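Local coordinates for putative sugar binding protein (PDB 3KNZ) that probably binds phosphosugars or related carbohydrate derivatives through SIS folds, although its precise role is not established, at residues 226-231 / 251-256. Residues are numbered along the deposited sequence; the frame is centred on the assembly and turned at random.
Sequences IRLTGP and CPVSGY
Arg227 and Tyr256 meet on one face of two neighbouring parallel strands, 225-230 and 253-257. With helix 235-249 between them in sequence, the strands form a beta-alpha-beta unit. Strand 253-257 is the outermost strand of its five-stranded parallel sheet within this chain. Such an alpha/beta sheet is consistent with the SIS fold of the family. Leu228 N donates to Ser254 O at 2.7 Å, and Leu228 O accepts from Tyr256 N at the same length. Leu228 is therefore gripped through both backbone polar atoms.

The Arg227 side chain leaves beside its backbone N and bends at chi2. This carries its end across to the second strand. CD lies at the edge of the Tyr256 ring, 4.0 Å from CE1. The guanidinium and ring planes are 43° apart. Asp225 OD2 forms a salt bridge with NH2. A bound imidazole, probably from the crystallisation liquor, lies close to this side chain. Phe261 meets the Tyr256 ring.

The opposite face is apolar. Val253 directs CG2 to Ile226 CB and CG1 to Leu228 CG, each at 4.1 Å. Met245 of helix 235-249 packs against all three. Back on the face of Arg227 and Tyr256, Thr229 OG1 is anti to its backbone N (chi1 -168°). There it makes a weak hydrogen bond to Tyr256 O. Arg227 NH1 reaches Tyr256 OH at 3.0 Å, but the N-H...O angle is 122°, so this bond is weak.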
loop_
_atom_site.group_PDB
_atom_site.type_symbol
_atom_site.label_atom_id
_atom_site.label_comp_id
_atom_site.label_asym_id
_atom_site.label_seq_id
_atom_site.Cartn_x
_atom_site.Cartn_y
_atom_site.Cartn_z
ATOM N N ILE A 226 -14.536 7.211 -11.343
ATOM C CA ILE A 226 -14.236 5.991 -12.047
ATOM C C ILE A 226 -13.467 5.053 -11.143
ATOM O O ILE A 226 -12.571 5.474 -10.425
ATOM C CB ILE A 226 -13.396 6.306 -13.300
ATOM C CG1 ILE A 226 -14.175 7.277 -14.205
ATOM C CG2 ILE A 226 -13.005 5.016 -14.024
ATOM C CD1 ILE A 226 -13.362 7.882 -15.353
ATOM N N ARG A 227 -13.828 3.778 -11.184
ATOM C CA ARG A 227 -13.158 2.768 -10.393
ATOM C C ARG A 227 -12.634 1.703 -11.355
ATOM O O ARG A 227 -13.354 1.248 -12.248
ATOM C CB ARG A 227 -14.145 2.148 -9.409
ATOM C CG ARG A 227 -14.957 3.158 -8.600
ATOM C CD ARG A 227 -14.130 3.880 -7.557
ATOM N NE ARG A 227 -14.914 4.906 -6.871
ATOM C CZ ARG A 227 -14.535 5.544 -5.762
ATOM N NH1 ARG A 227 -13.386 5.261 -5.173
ATOM N NH2 ARG A 227 -15.328 6.460 -5.222
ATOM N N LEU A 228 -11.375 1.322 -11.179
ATOM C CA LEU A 228 -10.747 0.319 -12.024
ATOM C C LEU A 228 -10.468 -0.904 -11.183
ATOM O O LEU A 228 -10.030 -0.773 -10.048
ATOM C CB LEU A 228 -9.409 0.829 -12.556
ATOM C CG LEU A 228 -9.400 2.244 -13.112
ATOM C CD1 LEU A 228 -8.037 2.524 -13.737
ATOM C CD2 LEU A 228 -10.515 2.419 -14.122
ATOM N N THR A 229 -10.711 -2.089 -11.724
ATOM C CA THR A 229 -10.414 -3.308 -10.988
ATOM C C THR A 229 -9.768 -4.327 -11.903
ATOM O O THR A 229 -9.832 -4.218 -13.125
ATOM C CB THR A 229 -11.668 -3.945 -10.357
ATOM O OG1 THR A 229 -11.277 -4.976 -9.430
ATOM C CG2 THR A 229 -12.562 -4.540 -11.432
ATOM N N GLY A 230 -9.133 -5.319 -11.299
ATOM C CA GLY A 230 -8.495 -6.380 -12.058
ATOM C C GLY A 230 -7.922 -7.420 -11.131
ATOM O O GLY A 230 -7.860 -7.209 -9.916
ATOM N N PRO A 231 -7.498 -8.554 -11.698
ATOM C CA PRO A 231 -6.915 -9.608 -10.876
ATOM C C PRO A 231 -5.598 -9.152 -10.268
ATOM O O PRO A 231 -5.010 -8.178 -10.734
ATOM C CB PRO A 231 -6.688 -10.754 -11.867
ATOM C CG PRO A 231 -6.579 -10.095 -13.194
ATOM C CD PRO A 231 -7.490 -8.897 -13.132
ATOM N N CYS A 251 -10.400 14.158 -12.001
ATOM C CA CYS A 251 -11.530 13.700 -11.194
ATOM C C CYS A 251 -11.180 12.334 -10.571
ATOM O O CYS A 251 -10.237 11.669 -11.005
ATOM C CB CYS A 251 -12.850 13.728 -11.977
ATOM S SG CYS A 251 -12.790 13.037 -13.619
ATOM N N PRO A 252 -11.927 11.922 -9.540
ATOM C CA PRO A 252 -11.561 10.730 -8.774
ATOM C C PRO A 252 -11.497 9.420 -9.542
ATOM O O PRO A 252 -12.457 9.043 -10.224
ATOM C CB PRO A 252 -12.653 10.650 -7.688
ATOM C CG PRO A 252 -13.311 11.994 -7.678
ATOM C CD PRO A 252 -13.213 12.480 -9.089
ATOM N N VAL A 253 -10.363 8.733 -9.402
ATOM C CA VAL A 253 -10.160 7.438 -10.025
ATOM C C VAL A 253 -9.322 6.559 -9.102
ATOM O O VAL A 253 -8.255 6.957 -8.655
ATOM C CB VAL A 253 -9.456 7.555 -11.388
ATOM C CG1 VAL A 253 -9.449 6.192 -12.092
ATOM C CG2 VAL A 253 -10.138 8.605 -12.257
ATOM N N SER A 254 -9.814 5.362 -8.814
ATOM C CA SER A 254 -9.099 4.437 -7.955
ATOM C C SER A 254 -9.031 3.058 -8.597
ATOM O O SER A 254 -9.947 2.636 -9.294
ATOM C CB SER A 254 -9.776 4.355 -6.587
ATOM O OG SER A 254 -9.718 5.603 -5.932
ATOM N N GLY A 255 -7.928 2.365 -8.355
ATOM C CA GLY A 255 -7.726 1.021 -8.890
ATOM C C GLY A 255 -7.634 0.006 -7.764
ATOM O O GLY A 255 -6.816 0.148 -6.863
ATOM N N TYR A 256 -8.462 -1.028 -7.821
ATOM C CA TYR A 256 -8.480 -2.028 -6.771
ATOM C C TYR A 256 -8.160 -3.414 -7.295
ATOM O O TYR A 256 -8.363 -3.699 -8.474
ATOM C CB TYR A 256 -9.878 -2.091 -6.155
ATOM C CG TYR A 256 -10.411 -0.769 -5.656
ATOM C CD1 TYR A 256 -10.912 0.175 -6.541
ATOM C CD2 TYR A 256 -10.448 -0.478 -4.298
ATOM C CE1 TYR A 256 -11.409 1.375 -6.097
ATOM C CE2 TYR A 256 -10.948 0.720 -3.845
ATOM C CZ TYR A 256 -11.423 1.644 -4.745
ATOM O OH TYR A 256 -11.928 2.841 -4.300
#